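Local coordinates for carbohydrate kinase, FGGY (PDB 3H6E), which probably acts as a carbohydrate kinase of the FGGY family, transferring phosphate to a sugar substrate, at residues Arg47-Ala50 and Pro51-Gly54; Gln154-Ala157 and Trp158-Thr161. All coordinates share one frame; numbering follows the deposited sequence.

Interaction 1. Residues Arg47-Ala50 and Pro51-Gly54; sequences RLDA and PDTG
The backbone oxygen of Asp-49 is gripped twice by Thr-53: the amide N donates to Asp-49 O over 3.1 Å (N-H...O 154°), and the hydroxyl OG1 donates to the same oxygen from 3.0 Å. The two donors arrive from opposite faces of the carbonyl plane. Thr-53 OG1 can join its own amide because it stands beside the backbone N, with chi1 at -70°. Gly-54 N meets Ala-50 O at 2.9 Å with a straighter N-H...O angle of 161°, the next i to i+4 bond after Thr-53 N to Asp-49 O. The Asp-49 side chain reaches forward as well: OD1 accepts from Asp-52 N at 3.3 Å, a long bond whose donor lies well above the carboxylate plane. This also brings Asp-49 OD2 within 3.6 Å of Asp-52 OD2; salt bridges from Asp-52 to Arg-35 and Arg-55 probably offset that proximity of like charges. With an alanine in place of Asp-49, the amide of Asp-52 would probably lose its capping acceptor and the helix start would be less firmly fixed. With Asp-49 at the centre of an inverse gamma turn and its carboxylate on the amide three residues ahead, the geometry is that of an aspartate N-cap opening helix 50-63.

Interaction 2. Residues Gln154-Ala157 and Trp158-Thr161; sequences QYWA and WFLT
Tyr-155 and Trp-158 meet obliquely across segments 154-157 and 158-161, with ring planes at 33° and the closest side-chain atoms, Tyr-155 CE1 and Trp-158 CZ3, 3.6 Å apart. Both rings leave the backbone with CG opposite their own N, which brings Tyr-155 CE1 near Trp-158 CE3 and CZ3. The tyrosine also approaches the next ring: its OH lies at the edge of Phe-159, near the ring plane, 3.8 Å from Phe-159 CD1. Trp-156 and Phe-159 run side by side in the same direction; Trp-156 CZ3 sits over one phenyl face, displaced toward the rim, and Trp-156 CE3 is 4.0 Å from Phe-159 CG.

The Leu-160 side chain lies against the Trp-156 carbonyl, with Leu-160 CG 3.4 Å from Trp-156 O, and finds apolar partners beyond the helix in Leu-61, Ile-11 and Ile-72.

The hydrogen bonds between the two segments all run through the backbone. Trp-158 N donates to Tyr-155 O at 3.2 Å (N-H...O 141°), but from far above the carbonyl plane. Phe-159 N bonds weakly to Tyr-155 O at 3.0 Å (135°), and Leu-160 N weakly to Trp-156 O at 3.3 Å. Mixed three- and four-residue spacings mark a helix losing its regular pitch at its C-terminal end. With main-chain bonds this bent, cohesion of the final turn probably owes much to dispersion among its rings and to burial of apolar surface.

Interaction 1 comes first along the chain, at the start of helix 50-63, and interaction 2 closes helix 152-159 about a hundred residues later. Their centres lie about 13 Å apart, each about 21 Å from the centre of the chain and on the same side of it. They touch directly: Trp-156 CH2 packs 3.4 Å from Ala-50 O, and Phe-159 CZ lies 3.6 Å from Gly-54 CA. The beginning of one helix is thus packed against the end of the other. Through Trp-156 and Leu-160, helix 152-159 and its end lie against strand 9-13 of the six-stranded sheet, and the start of helix 50-63 packs on that end, consistent with the actin-like ATPase architecture of the family's clan.

Interaction 1. Residues Arg47-Ala50 and Pro51-Gly54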
loop_
_atom_site.group_PDB
_atom_site.type_symbol
_atom_site.label_atom_id
_atom_site.label_comp_id
_atom_site.label_asym_id
_atom_site.label_seq_id
_atom_site.Cartn_x
_atom_site.Cartn_y
_atom_site.Cartn_z
ATOM N N ARG A 47 6.982 5.041 -19.063
ATOM C CA ARG A 47 5.681 4.391 -19.150
ATOM C C ARG A 47 5.693 3.016 -18.502
ATOM O O ARG A 47 6.728 2.351 -18.454
ATOM C CB ARG A 47 5.263 4.247 -20.616
ATOM C CG ARG A 47 5.526 5.481 -21.465
ATOM C CD ARG A 47 4.518 6.571 -21.179
ATOM N NE ARG A 47 3.359 6.486 -22.062
ATOM C CZ ARG A 47 3.032 7.417 -22.953
ATOM N NH1 ARG A 47 3.768 8.513 -23.069
ATOM N NH2 ARG A 47 1.962 7.265 -23.718
ATOM N N LEU A 48 4.537 2.599 -17.995
ATOM C CA LEU A 48 4.325 1.204 -17.640
ATOM C C LEU A 48 4.310 0.410 -18.939
ATOM O O LEU A 48 3.649 0.800 -19.902
ATOM C CB LEU A 48 2.998 1.032 -16.902
ATOM C CG LEU A 48 3.005 1.140 -15.375
ATOM C CD1 LEU A 48 4.135 2.029 -14.882
ATOM C CD2 LEU A 48 1.654 1.639 -14.877
ATOM N N ASP A 49 5.050 -0.691 -18.979
ATOM C CA ASP A 49 5.165 -1.464 -20.208
ATOM C C ASP A 49 4.002 -2.434 -20.358
ATOM O O ASP A 49 4.150 -3.632 -20.129
ATOM C CB ASP A 49 6.493 -2.218 -20.252
ATOM C CG ASP A 49 6.855 -2.675 -21.651
ATOM O OD1 ASP A 49 5.966 -2.659 -22.532
ATOM O OD2 ASP A 49 8.029 -3.047 -21.868
ATOM N N ALA A 50 2.849 -1.905 -20.755
ATOM C CA ALA A 50 1.633 -2.700 -20.889
ATOM C C ALA A 50 1.711 -3.754 -21.995
ATOM O O ALA A 50 1.472 -4.934 -21.742
ATOM C CB ALA A 50 0.418 -1.793 -21.095
ATOM N N PRO A 51 2.044 -3.335 -23.227
ATOM C CA PRO A 51 2.065 -4.305 -24.327
ATOM C C PRO A 51 2.938 -5.503 -23.981
ATOM O O PRO A 51 2.520 -6.649 -24.142
ATOM C CB PRO A 51 2.701 -3.517 -25.480
ATOM C CG PRO A 51 2.480 -2.088 -25.142
ATOM C CD PRO A 51 2.528 -2.008 -23.648
ATOM N N ASP A 52 4.138 -5.224 -23.488
ATOM C CA ASP A 52 5.133 -6.255 -23.238
ATOM C C ASP A 52 4.777 -7.151 -22.054
ATOM O O ASP A 52 5.005 -8.360 -22.093
ATOM C CB ASP A 52 6.501 -5.611 -23.026
ATOM C CG ASP A 52 7.607 -6.626 -22.912
ATOM O OD1 ASP A 52 7.782 -7.428 -23.855
ATOM O OD2 ASP A 52 8.309 -6.612 -21.882
ATOM N N THR A 53 4.230 -6.562 -20.998
ATOM C CA THR A 53 3.816 -7.346 -19.842
ATOM C C THR A 53 2.676 -8.279 -20.227
ATOM O O THR A 53 2.598 -9.415 -19.752
ATOM C CB THR A 53 3.383 -6.455 -18.668
ATOM O OG1 THR A 53 4.533 -5.794 -18.127
ATOM C CG2 THR A 53 2.729 -7.291 -17.580
ATOM N N GLY A 54 1.797 -7.789 -21.098
ATOM C CA GLY A 54 0.709 -8.592 -21.619
ATOM C C GLY A 54 1.241 -9.855 -22.264
ATOM O O GLY A 54 0.645 -10.925 -22.145
#

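Interaction 2. Residues Gln154-Ala157 and Trp158-Thr161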
loop_
_atom_site.group_PDB
_atom_site.type_symbol
_atom_site.label_atom_id
_atom_site.label_comp_id
_atom_site.label_asym_id
_atom_site.label_seq_id
_atom_site.Cartn_x
_atom_site.Cartn_y
_atom_site.Cartn_z
ATOM N N GLN A 154 -7.547 -3.034 -13.000
ATOM C CA GLN A 154 -8.700 -3.423 -13.806
ATOM C C GLN A 154 -8.336 -3.522 -15.276
ATOM O O GLN A 154 -9.025 -4.190 -16.049
ATOM C CB GLN A 154 -9.858 -2.439 -13.616
ATOM C CG GLN A 154 -10.597 -2.614 -12.307
ATOM C CD GLN A 154 -9.669 -2.533 -11.113
ATOM O OE1 GLN A 154 -9.488 -3.510 -10.388
ATOM N NE2 GLN A 154 -9.054 -1.370 -10.916
ATOM N N TYR A 155 -7.256 -2.853 -15.668
ATOM C CA TYR A 155 -6.852 -2.872 -17.067
ATOM C C TYR A 155 -6.571 -4.300 -17.492
ATOM O O TYR A 155 -6.876 -4.710 -18.614
ATOM C CB TYR A 155 -5.613 -2.014 -17.326
ATOM C CG TYR A 155 -4.986 -2.366 -18.651
ATOM C CD1 TYR A 155 -5.550 -1.927 -19.839
ATOM C CD2 TYR A 155 -3.863 -3.182 -18.720
ATOM C CE1 TYR A 155 -4.998 -2.265 -21.059
ATOM C CE2 TYR A 155 -3.302 -3.524 -19.938
ATOM C CZ TYR A 155 -3.875 -3.061 -21.104
ATOM O OH TYR A 155 -3.330 -3.390 -22.325
ATOM N N TRP A 156 -5.986 -5.056 -16.577
ATOM C CA TRP A 156 -5.588 -6.415 -16.873
ATOM C C TRP A 156 -6.789 -7.348 -16.902
ATOM O O TRP A 156 -6.789 -8.347 -17.616
ATOM C CB TRP A 156 -4.517 -6.863 -15.880
ATOM C CG TRP A 156 -3.287 -6.043 -16.047
ATOM C CD1 TRP A 156 -2.814 -5.081 -15.202
ATOM C CD2 TRP A 156 -2.397 -6.064 -17.170
ATOM N NE1 TRP A 156 -1.668 -4.523 -15.717
ATOM C CE2 TRP A 156 -1.392 -5.108 -16.926
ATOM C CE3 TRP A 156 -2.347 -6.809 -18.353
ATOM C CZ2 TRP A 156 -0.345 -4.879 -17.820
ATOM C CZ3 TRP A 156 -1.312 -6.579 -19.239
ATOM C CH2 TRP A 156 -0.325 -5.622 -18.969
ATOM N N ALA A 157 -7.820 -7.001 -16.139
ATOM C CA ALA A 157 -9.060 -7.769 -16.152
ATOM C C ALA A 157 -9.858 -7.517 -17.434
ATOM O O ALA A 157 -10.782 -8.256 -17.745
ATOM C CB ALA A 157 -9.904 -7.466 -14.918
ATOM N N TRP A 158 -9.493 -6.473 -18.175
ATOM C CA TRP A 158 -10.126 -6.171 -19.458
ATOM C C TRP A 158 -9.285 -6.769 -20.577
ATOM O O TRP A 158 -9.782 -7.059 -21.666
ATOM C CB TRP A 158 -10.263 -4.658 -19.641
ATOM C CG TRP A 158 -10.452 -4.214 -21.064
ATOM C CD1 TRP A 158 -11.633 -3.903 -21.677
ATOM C CD2 TRP A 158 -9.426 -4.021 -22.048
ATOM N NE1 TRP A 158 -11.407 -3.535 -22.983
ATOM C CE2 TRP A 158 -10.062 -3.598 -23.236
ATOM C CE3 TRP A 158 -8.034 -4.170 -22.043
ATOM C CZ2 TRP A 158 -9.353 -3.319 -24.406
ATOM C CZ3 TRP A 158 -7.330 -3.892 -23.210
ATOM C CH2 TRP A 158 -7.993 -3.472 -24.373
ATOM N N PHE A 159 -8.000 -6.941 -20.288
ATOM C CA PHE A 159 -7.056 -7.568 -21.202
ATOM C C PHE A 159 -7.469 -9.014 -21.456
ATOM O O PHE A 159 -7.279 -9.539 -22.548
ATOM C CB PHE A 159 -5.655 -7.521 -20.585
ATOM C CG PHE A 159 -4.564 -8.008 -21.492
ATOM C CD1 PHE A 159 -3.930 -7.137 -22.365
ATOM C CD2 PHE A 159 -4.153 -9.331 -21.455
ATOM C CE1 PHE A 159 -2.919 -7.582 -23.199
ATOM C CE2 PHE A 159 -3.143 -9.784 -22.284
ATOM C CZ PHE A 159 -2.524 -8.906 -23.159
ATOM N N LEU A 160 -8.039 -9.643 -20.432
ATOM C CA LEU A 160 -8.424 -11.049 -20.486
ATOM C C LEU A 160 -9.915 -11.237 -20.743
ATOM O O LEU A 160 -10.380 -12.367 -20.872
ATOM C CB LEU A 160 -8.106 -11.736 -19.156
ATOM C CG LEU A 160 -6.727 -11.646 -18.505
ATOM C CD1 LEU A 160 -6.835 -12.029 -17.034
ATOM C CD2 LEU A 160 -5.725 -12.537 -19.227
ATOM N N THR A 161 -10.668 -10.144 -20.801
ATOM C CA THR A 161 -12.121 -10.255 -20.721
ATOM C C THR A 161 -12.886 -9.383 -21.720
ATOM O O THR A 161 -14.046 -9.664 -22.033
ATOM C CB THR A 161 -12.606 -9.920 -19.298
ATOM O OG1 THR A 161 -13.686 -10.786 -18.931
ATOM C CG2 THR A 161 -13.052 -8.476 -19.213
#